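Local coordinates for ScaE cell-surface anchored scaffoldin protein (Ruminococcus flavefaciens, PDB 2ZF9), which probably tethers cellulosomal proteins to the bacterial cell surface, its type III cohesin module, the part described here, recognising a dockerin, at residues Gly140-Val145 against Tyr184-Ser189; Leu23-Ser28 against Met171-Phe176; Arg95-Lys100 against Thr114-Asn119. One frame throughout, in Å; residues are numbered along the deposited sequence.

Interaction 1 (Gly140-Val145 against Tyr184-Ser189); sequences GDKYDV and YIQVES
Strands 142-149 and 180-187 pair as antiparallel neighbours in the cohesin module, and here Lys142 faces Gln186 and Asp144 faces Tyr184 in non-hydrogen-bonded pairs, with Tyr143 and Ile185 forming the hydrogen-bonded pair between them. The N-to-C directions of the short strands differ by 172°. Tyr143 N gives its hydrogen to Ile185 O at 2.8 Å, and Ile185 N returns the bond to Tyr143 O at 2.9 Å. Beyond this pair Val187 N reaches Asp141 O at 2.8 Å, and Gly140 N closes the ladder on Val187 O.

Because successive residues of a beta strand point to opposite faces, the side chains here divide between two faces of the cohesin's sheet. Tyr143, Ile185 and Val145 turn to the buried face, where Val145 and Ile185 pack on Met53 and Leu131. Lys142, Tyr184 and Gln186 share the more open face. The Lys142 chain is fully extended, and it crosses one face of the Tyr184 ring obliquely, with CE 3.4 Å from CD1 of Tyr184. The ammonium NZ lies 4.4 Å from the centroid of the Tyr184 ring, 33° off its normal, an off-centre cation-pi contact. Lysine suits this place because its long methylene chain can lie against the ring while the charge stays near water. That charge has a second partner: a water 2.7 Å from Lys142 NZ, which in turn donates to Gln186 OE1 at 3.1 Å. Gln186 NE2 is hydrogen-bonded to Thr40 OG1 on strand 33-41, so both ends of the amide have partners. An alanine in place of Tyr184 would probably leave the Lys142 ammonium without its ring partner and its last methylenes freer to swing.

Interaction 2 (Leu23-Ser28 against Met171-Phe176); sequences LDVASS and MQAWTF
Val25 and Trp174 bring their CA atoms to 5.8 Å, as do Ser28 and Met171, where the short 3-10 turn 25-27 lies against helix 166-178. The contact thus fastens the long N-terminal loop that precedes strand 33-41 to the helix of this cohesin module. Val25 is central to it, with its two branches on successive helix residues. CG1, anti to the backbone N (chi1 177°), presses on the backbone of Trp174, 3.6 Å from its CA. CG2 meets Ala173 CB at 3.9 Å, and Leu23 CD1 touches the same methyl at 4.2 Å. Alanine fits there because a single methyl lets the turn come close to the helix backbone. Ser28 OG stands 3.4 Å from Met171 N (a selenomethionine), but the angle is too poor for a hydrogen bond, and the Ser28 hydroxyl bonds to Val30 O instead. A small polar side chain serves well at this buried spot, since it satisfies its hydroxyl within its own loop. Trp174, in cation-pi contact with Lys31, turns the rim of its indole toward the turn: near the ring plane, Val25 O lies 3.9 Å from Trp174 CE3, and Ala26 CA 4.2 Å from Trp174 CZ3.

Interaction 3 (Arg95-Lys100 against Thr114-Asn119); sequences RLLELK and TGSSTN
Leu99 O is approached by two groups from the facing strand: Gly115 N donates to it at 2.9 Å, and Thr114 CA makes a CA-H...O contact with it at 3.1 Å. These residues lie at the open end of the beta hairpin formed by strands 99-106 and 109-115, where Glu98 and Leu99 both face Gly115 in a classic beta bulge. Leu99 N completes the hydrogen-bonded pair with Gly115 O at 3.0 Å. Glycine fits at Gly115 because any CB would sit tightly against Leu99 CD2.

Beyond the bulge, serine and carboxylate groups of the two segments meet through weak bonds. Ser116 OG, bonded to Asn120 OD1, also receives a weak bond from Glu98 N at 3.4 Å. The Glu98 chain, extended beyond CG, carries its carboxylate alongside Ser117, whose N makes a weak 3.4 Å bond to Glu98 OE1. Serines suit this strip, being small enough to let the glutamate lie close.

Leu97 supplies the apolar part. Chi1 of -59° sets CG anti to the carbonyl carbon, and from there CD1 lies 3.7 Å from Thr114 CB and CD2 near Ser116 CB. Thr114 OG1 is hydrogen-bonded to Thr67 OG1 and Ala65 O, while Leu97 CD1 packs against the same side chain. Lys100 NZ donates to Leu97 O and to Ala94 O, tying the incoming loop to the hairpin. One water bridges the segments, donating to Glu98 OE2 at 2.8 Å and lying 2.7 Å from Thr118 OG1.

In the fold
The three contacts are spread over the cohesin module without touching one another. Interactions 1 and 3 lie on opposite sides of the chain's centre, their own centres 33 Å apart, and pair strands that strand 66-73 connects, since it runs antiparallel to both 109-115 and 142-149. Interactions 1 and 2 have centres 30 Å apart, yet are close in sequence on one side: helix 166-178 leads into strand 180-187. Interaction 2 closes a long loop of chain in which interaction 3 is nested, and their nearest atoms are about 7 Å apart. Interaction 3 is a local hairpin contact, its segments only 14 residues apart, whereas those of interaction 2 are 143 apart.

Interaction 1 (Gly140-Val145 against Tyr184-Ser189)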
loop_
_atom_site.group_PDB
_atom_site.type_symbol
_atom_site.label_atom_id
_atom_site.label_comp_id
_atom_site.label_asym_id
_atom_site.label_seq_id
_atom_site.Cartn_x
_atom_site.Cartn_y
_atom_site.Cartn_z
ATOM N N GLY A 140 14.887 -2.003 18.971
ATOM C CA GLY A 140 13.809 -1.069 19.260
ATOM C C GLY A 140 13.433 -0.108 18.128
ATOM O O GLY A 140 12.322 0.441 18.137
ATOM N N ASP A 141 14.322 0.101 17.153
ATOM C CA ASP A 141 14.046 1.108 16.094
ATOM C C ASP A 141 12.849 0.628 15.268
ATOM O O ASP A 141 12.729 -0.571 15.048
ATOM C CB ASP A 141 15.264 1.324 15.177
ATOM C CG ASP A 141 16.317 2.257 15.794
ATOM O OD1 ASP A 141 16.004 2.976 16.764
ATOM O OD2 ASP A 141 17.462 2.256 15.315
ATOM N N LYS A 142 11.969 1.545 14.852
ATOM C CA LYS A 142 10.789 1.197 14.047
ATOM C C LYS A 142 10.663 2.218 12.935
ATOM O O LYS A 142 10.709 3.394 13.198
ATOM C CB LYS A 142 9.523 1.245 14.899
ATOM C CG LYS A 142 8.237 0.785 14.203
ATOM C CD LYS A 142 7.089 0.749 15.230
ATOM C CE LYS A 142 5.781 0.367 14.611
ATOM N NZ LYS A 142 4.776 0.126 15.691
ATOM N N TYR A 143 10.526 1.745 11.707
ATOM C CA TYR A 143 10.433 2.591 10.511
ATOM C C TYR A 143 9.089 2.297 9.851
ATOM O O TYR A 143 8.894 1.183 9.359
ATOM C CB TYR A 143 11.552 2.203 9.545
ATOM C CG TYR A 143 12.929 2.197 10.167
ATOM C CD1 TYR A 143 13.676 3.388 10.269
ATOM C CD2 TYR A 143 13.495 1.013 10.645
ATOM C CE1 TYR A 143 14.968 3.385 10.836
ATOM C CE2 TYR A 143 14.776 0.996 11.211
ATOM C CZ TYR A 143 15.494 2.187 11.320
ATOM O OH TYR A 143 16.744 2.186 11.877
ATOM N N ASP A 144 8.165 3.272 9.869
ATOM C CA ASP A 144 6.791 3.098 9.355
ATOM C C ASP A 144 6.774 3.042 7.814
ATOM O O ASP A 144 7.562 3.726 7.140
ATOM C CB ASP A 144 5.877 4.265 9.810
ATOM C CG ASP A 144 5.589 4.245 11.283
ATOM O OD1 ASP A 144 5.503 3.148 11.859
ATOM O OD2 ASP A 144 5.429 5.334 11.852
ATOM N N VAL A 145 5.866 2.225 7.276
ATOM C CA VAL A 145 5.669 2.127 5.815
ATOM C C VAL A 145 4.153 2.128 5.616
ATOM O O VAL A 145 3.447 1.246 6.130
ATOM C CB VAL A 145 6.305 0.796 5.284
ATOM C CG1 VAL A 145 6.136 0.663 3.752
ATOM C CG2 VAL A 145 7.787 0.709 5.680
ATOM N N TYR A 184 5.481 -1.671 8.760
ATOM C CA TYR A 184 6.744 -1.155 9.267
ATOM C C TYR A 184 7.845 -2.183 9.132
ATOM O O TYR A 184 7.585 -3.380 8.887
ATOM C CB TYR A 184 6.625 -0.757 10.758
ATOM C CG TYR A 184 6.024 -1.814 11.639
ATOM C CD1 TYR A 184 4.718 -1.674 12.134
ATOM C CD2 TYR A 184 6.739 -2.974 11.967
ATOM C CE1 TYR A 184 4.152 -2.658 12.951
ATOM C CE2 TYR A 184 6.170 -3.982 12.784
ATOM C CZ TYR A 184 4.896 -3.798 13.277
ATOM O OH TYR A 184 4.340 -4.780 14.060
ATOM N N ILE A 185 9.074 -1.701 9.298
ATOM C CA ILE A 185 10.200 -2.558 9.606
ATOM C C ILE A 185 10.652 -2.155 11.013
ATOM O O ILE A 185 10.912 -0.975 11.267
ATOM C CB ILE A 185 11.366 -2.367 8.606
ATOM C CG1 ILE A 185 10.899 -2.660 7.172
ATOM C CG2 ILE A 185 12.596 -3.256 9.043
ATOM C CD1 ILE A 185 11.897 -2.167 6.077
ATOM N N GLN A 186 10.742 -3.112 11.917
ATOM C CA GLN A 186 11.260 -2.779 13.251
ATOM C C GLN A 186 12.360 -3.748 13.643
ATOM O O GLN A 186 12.424 -4.876 13.126
ATOM C CB GLN A 186 10.148 -2.781 14.295
ATOM C CG GLN A 186 9.554 -4.149 14.544
ATOM C CD GLN A 186 8.481 -4.076 15.606
ATOM O OE1 GLN A 186 8.227 -3.004 16.161
ATOM N NE2 GLN A 186 7.834 -5.204 15.883
ATOM N N VAL A 187 13.244 -3.286 14.519
ATOM C CA VAL A 187 14.364 -4.113 14.987
ATOM C C VAL A 187 13.939 -4.684 16.337
ATOM O O VAL A 187 13.543 -3.940 17.231
ATOM C CB VAL A 187 15.649 -3.279 15.150
ATOM C CG1 VAL A 187 16.841 -4.191 15.476
ATOM C CG2 VAL A 187 15.932 -2.454 13.895
ATOM N N GLU A 188 14.012 -6.003 16.473
ATOM C CA GLU A 188 13.691 -6.656 17.743
ATOM C C GLU A 188 14.402 -5.958 18.911
ATOM O O GLU A 188 15.602 -5.668 18.847
ATOM C CB GLU A 188 14.090 -8.143 17.692
ATOM C CG GLU A 188 13.512 -8.975 18.836
ATOM C CD GLU A 188 12.085 -9.429 18.573
ATOM O OE1 GLU A 188 11.146 -8.910 19.227
ATOM O OE2 GLU A 188 11.901 -10.303 17.696
ATOM N N SER A 189 13.633 -5.661 19.952
ATOM C CA SER A 189 14.158 -5.188 21.234
ATOM C C SER A 189 14.965 -6.266 21.943
ATOM O O SER A 189 14.603 -7.439 21.913
ATOM C CB SER A 189 12.991 -4.817 22.139
ATOM O OG SER A 189 12.440 -3.605 21.715
HETATM O O HOH W 1 5.386 -2.158 16.977
#

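Interaction 2 (Leu23-Ser28 against Met171-Phe176)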
loop_
_atom_site.group_PDB
_atom_site.type_symbol
_atom_site.label_atom_id
_atom_site.label_comp_id
_atom_site.label_asym_id
_atom_site.label_seq_id
_atom_site.Cartn_x
_atom_site.Cartn_y
_atom_site.Cartn_z
ATOM N N LEU A 23 -21.869 9.817 1.892
ATOM C CA LEU A 23 -22.000 8.394 1.754
ATOM C C LEU A 23 -22.073 7.746 3.128
ATOM O O LEU A 23 -21.437 8.191 4.083
ATOM C CB LEU A 23 -20.834 7.794 0.957
ATOM C CG LEU A 23 -20.582 8.314 -0.464
ATOM C CD1 LEU A 23 -19.204 7.811 -0.850
ATOM C CD2 LEU A 23 -21.608 7.858 -1.458
ATOM N N ASP A 24 -22.865 6.703 3.222
ATOM C CA ASP A 24 -22.947 5.926 4.454
ATOM C C ASP A 24 -21.846 4.879 4.315
ATOM O O ASP A 24 -22.058 3.783 3.787
ATOM C CB ASP A 24 -24.321 5.292 4.550
ATOM C CG ASP A 24 -24.478 4.343 5.737
ATOM O OD1 ASP A 24 -23.500 4.053 6.460
ATOM O OD2 ASP A 24 -25.628 3.884 5.926
ATOM N N VAL A 25 -20.654 5.233 4.755
ATOM C CA VAL A 25 -19.472 4.419 4.408
ATOM C C VAL A 25 -19.562 3.032 5.015
ATOM O O VAL A 25 -19.190 2.065 4.391
ATOM C CB VAL A 25 -18.164 5.112 4.828
ATOM C CG1 VAL A 25 -16.926 4.202 4.534
ATOM C CG2 VAL A 25 -18.044 6.457 4.114
ATOM N N ALA A 26 -20.084 2.931 6.235
ATOM C CA ALA A 26 -20.122 1.639 6.924
ATOM C C ALA A 26 -21.119 0.657 6.276
ATOM O O ALA A 26 -21.073 -0.530 6.571
ATOM C CB ALA A 26 -20.434 1.850 8.422
ATOM N N SER A 27 -22.007 1.156 5.403
ATOM C CA SER A 27 -22.910 0.308 4.620
ATOM C C SER A 27 -22.239 -0.264 3.350
ATOM O O SER A 27 -22.882 -0.983 2.579
ATOM C CB SER A 27 -24.184 1.072 4.194
ATOM O OG SER A 27 -23.902 2.012 3.130
ATOM N N SER A 28 -20.972 0.069 3.109
ATOM C CA SER A 28 -20.323 -0.391 1.868
ATOM C C SER A 28 -20.451 -1.895 1.697
ATOM O O SER A 28 -20.003 -2.631 2.555
ATOM C CB SER A 28 -18.841 0.009 1.827
ATOM O OG SER A 28 -18.282 -0.420 0.589
HETATM N N MSE A 171 -16.762 1.493 -1.759
HETATM C CA MSE A 171 -15.618 0.651 -1.428
HETATM C C MSE A 171 -14.358 1.531 -1.358
HETATM O O MSE A 171 -13.481 1.280 -0.545
HETATM C CB MSE A 171 -15.469 -0.497 -2.448
HETATM C CG MSE A 171 -14.827 -0.106 -3.741
HETATM SE SE MSE A 171 -14.389 -1.686 -4.904
HETATM C CE MSE A 171 -13.960 -2.887 -3.839
ATOM N N GLN A 172 -14.260 2.549 -2.219
ATOM C CA GLN A 172 -13.104 3.466 -2.134
ATOM C C GLN A 172 -13.112 4.256 -0.816
ATOM O O GLN A 172 -12.079 4.407 -0.166
ATOM C CB GLN A 172 -13.126 4.469 -3.286
ATOM C CG GLN A 172 -11.881 5.347 -3.366
ATOM C CD GLN A 172 -11.793 6.007 -4.721
ATOM O OE1 GLN A 172 -11.416 5.376 -5.698
ATOM N NE2 GLN A 172 -12.193 7.264 -4.786
ATOM N N ALA A 173 -14.270 4.816 -0.462
ATOM C CA ALA A 173 -14.401 5.554 0.782
ATOM C C ALA A 173 -14.061 4.634 1.954
ATOM O O ALA A 173 -13.337 5.045 2.863
ATOM C CB ALA A 173 -15.826 6.120 0.926
ATOM N N TRP A 174 -14.566 3.392 1.933
ATOM C CA TRP A 174 -14.212 2.453 2.999
ATOM C C TRP A 174 -12.690 2.274 3.034
ATOM O O TRP A 174 -12.080 2.307 4.098
ATOM C CB TRP A 174 -14.903 1.061 2.854
ATOM C CG TRP A 174 -14.382 0.138 3.930
ATOM C CD1 TRP A 174 -13.278 -0.664 3.865
ATOM C CD2 TRP A 174 -14.885 0.034 5.272
ATOM N NE1 TRP A 174 -13.087 -1.295 5.089
ATOM C CE2 TRP A 174 -14.055 -0.873 5.966
ATOM C CE3 TRP A 174 -15.971 0.622 5.946
ATOM C CZ2 TRP A 174 -14.263 -1.204 7.315
ATOM C CZ3 TRP A 174 -16.197 0.288 7.298
ATOM C CH2 TRP A 174 -15.361 -0.636 7.956
ATOM N N THR A 175 -12.090 2.041 1.878
ATOM C CA THR A 175 -10.674 1.685 1.840
ATOM C C THR A 175 -9.803 2.757 2.525
ATOM O O THR A 175 -8.971 2.450 3.365
ATOM C CB THR A 175 -10.229 1.560 0.395
ATOM O OG1 THR A 175 -10.853 0.419 -0.162
ATOM C CG2 THR A 175 -8.698 1.358 0.279
ATOM N N PHE A 176 -10.008 4.016 2.163
ATOM C CA PHE A 176 -9.116 5.061 2.622
ATOM C C PHE A 176 -9.502 5.604 3.994
ATOM O O PHE A 176 -8.681 6.265 4.648
ATOM C CB PHE A 176 -9.083 6.186 1.594
ATOM C CG PHE A 176 -8.323 5.813 0.322
ATOM C CD1 PHE A 176 -6.974 5.533 0.375
ATOM C CD2 PHE A 176 -8.967 5.783 -0.909
ATOM C CE1 PHE A 176 -6.234 5.200 -0.802
ATOM C CE2 PHE A 176 -8.245 5.458 -2.109
ATOM C CZ PHE A 176 -6.879 5.168 -2.035
#

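Interaction 3 (Arg95-Lys100 against Thr114-Asn119)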
loop_
_atom_site.group_PDB
_atom_site.type_symbol
_atom_site.label_atom_id
_atom_site.label_comp_id
_atom_site.label_asym_id
_atom_site.label_seq_id
_atom_site.Cartn_x
_atom_site.Cartn_y
_atom_site.Cartn_z
ATOM N N ARG A 95 -2.718 -10.103 -11.066
ATOM C CA ARG A 95 -2.279 -10.970 -12.196
ATOM C C ARG A 95 -3.171 -10.846 -13.413
ATOM O O ARG A 95 -2.697 -11.001 -14.532
ATOM C CB ARG A 95 -2.168 -12.453 -11.780
ATOM C CG ARG A 95 -3.506 -13.058 -11.338
ATOM C CD ARG A 95 -3.294 -14.492 -10.848
ATOM N NE ARG A 95 -4.539 -15.181 -10.486
ATOM C CZ ARG A 95 -5.145 -15.079 -9.307
ATOM N NH1 ARG A 95 -4.652 -14.283 -8.341
ATOM N NH2 ARG A 95 -6.230 -15.792 -9.076
ATOM N N LEU A 96 -4.456 -10.542 -13.210
ATOM C CA LEU A 96 -5.383 -10.358 -14.327
ATOM C C LEU A 96 -5.580 -8.898 -14.724
ATOM O O LEU A 96 -6.160 -8.628 -15.771
ATOM C CB LEU A 96 -6.760 -10.935 -13.989
ATOM C CG LEU A 96 -6.791 -12.377 -13.470
ATOM C CD1 LEU A 96 -8.252 -12.756 -13.211
ATOM C CD2 LEU A 96 -6.081 -13.351 -14.452
ATOM N N LEU A 97 -5.129 -7.944 -13.895
ATOM C CA LEU A 97 -5.324 -6.523 -14.249
ATOM C C LEU A 97 -4.511 -6.185 -15.482
ATOM O O LEU A 97 -3.354 -6.565 -15.573
ATOM C CB LEU A 97 -4.979 -5.599 -13.065
ATOM C CG LEU A 97 -5.823 -5.870 -11.815
ATOM C CD1 LEU A 97 -5.214 -5.147 -10.611
ATOM C CD2 LEU A 97 -7.270 -5.440 -11.976
ATOM N N GLU A 98 -5.126 -5.499 -16.457
ATOM C CA GLU A 98 -4.479 -5.260 -17.746
ATOM C C GLU A 98 -3.406 -4.164 -17.703
ATOM O O GLU A 98 -2.417 -4.261 -18.424
ATOM C CB GLU A 98 -5.543 -4.941 -18.798
ATOM C CG GLU A 98 -6.486 -6.149 -18.966
ATOM C CD GLU A 98 -7.833 -5.803 -19.614
ATOM O OE1 GLU A 98 -8.020 -4.674 -20.116
ATOM O OE2 GLU A 98 -8.694 -6.690 -19.605
ATOM N N LEU A 99 -3.593 -3.168 -16.830
ATOM C CA LEU A 99 -2.632 -2.058 -16.660
ATOM C C LEU A 99 -2.036 -2.129 -15.247
ATOM O O LEU A 99 -2.786 -2.225 -14.241
ATOM C CB LEU A 99 -3.346 -0.717 -16.827
ATOM C CG LEU A 99 -2.570 0.545 -16.366
ATOM C CD1 LEU A 99 -1.220 0.745 -17.089
ATOM C CD2 LEU A 99 -3.425 1.829 -16.486
ATOM N N LYS A 100 -0.712 -2.096 -15.157
ATOM C CA LYS A 100 -0.021 -2.059 -13.856
ATOM C C LYS A 100 1.226 -1.211 -14.040
ATOM O O LYS A 100 2.031 -1.475 -14.946
ATOM C CB LYS A 100 0.415 -3.461 -13.410
ATOM C CG LYS A 100 -0.718 -4.438 -13.191
ATOM C CD LYS A 100 -0.261 -5.824 -12.778
ATOM C CE LYS A 100 0.137 -6.692 -13.967
ATOM N NZ LYS A 100 -0.970 -7.536 -14.469
ATOM N N THR A 114 -3.196 0.693 -11.149
ATOM C CA THR A 114 -3.676 -0.469 -11.911
ATOM C C THR A 114 -4.968 -0.057 -12.597
ATOM O O THR A 114 -5.658 0.893 -12.184
ATOM C CB THR A 114 -3.982 -1.712 -11.034
ATOM O OG1 THR A 114 -5.113 -1.440 -10.186
ATOM C CG2 THR A 114 -2.755 -2.168 -10.187
ATOM N N GLY A 115 -5.292 -0.788 -13.645
ATOM C CA GLY A 115 -6.548 -0.579 -14.367
ATOM C C GLY A 115 -6.890 -1.858 -15.076
ATOM O O GLY A 115 -6.042 -2.728 -15.213
ATOM N N SER A 116 -8.133 -1.964 -15.560
ATOM C CA SER A 116 -8.551 -3.120 -16.325
ATOM C C SER A 116 -9.915 -2.823 -16.965
ATOM O O SER A 116 -10.585 -1.825 -16.605
ATOM C CB SER A 116 -8.690 -4.330 -15.404
ATOM O OG SER A 116 -8.475 -5.510 -16.148
ATOM N N SER A 117 -10.325 -3.680 -17.893
ATOM C CA SER A 117 -11.596 -3.468 -18.609
ATOM C C SER A 117 -12.754 -4.136 -17.877
ATOM O O SER A 117 -13.900 -3.836 -18.165
ATOM C CB SER A 117 -11.508 -3.990 -20.054
ATOM O OG SER A 117 -11.169 -5.372 -20.066
ATOM N N THR A 118 -12.455 -5.026 -16.934
ATOM C CA THR A 118 -13.473 -5.666 -16.076
ATOM C C THR A 118 -12.916 -5.706 -14.636
ATOM O O THR A 118 -11.734 -5.465 -14.427
ATOM C CB THR A 118 -13.767 -7.144 -16.474
ATOM O OG1 THR A 118 -12.561 -7.913 -16.325
ATOM C CG2 THR A 118 -14.259 -7.268 -17.923
ATOM N N ASN A 119 -13.768 -6.028 -13.660
ATOM C CA ASN A 119 -13.359 -6.042 -12.268
ATOM C C ASN A 119 -12.659 -7.351 -11.926
ATOM O O ASN A 119 -13.186 -8.187 -11.184
ATOM C CB ASN A 119 -14.558 -5.784 -11.338
ATOM C CG ASN A 119 -15.135 -4.411 -11.529
ATOM O OD1 ASN A 119 -14.389 -3.438 -11.640
ATOM N ND2 ASN A 119 -16.478 -4.307 -11.564
HETATM O O HOH W 2 -11.009 -7.652 -18.468
#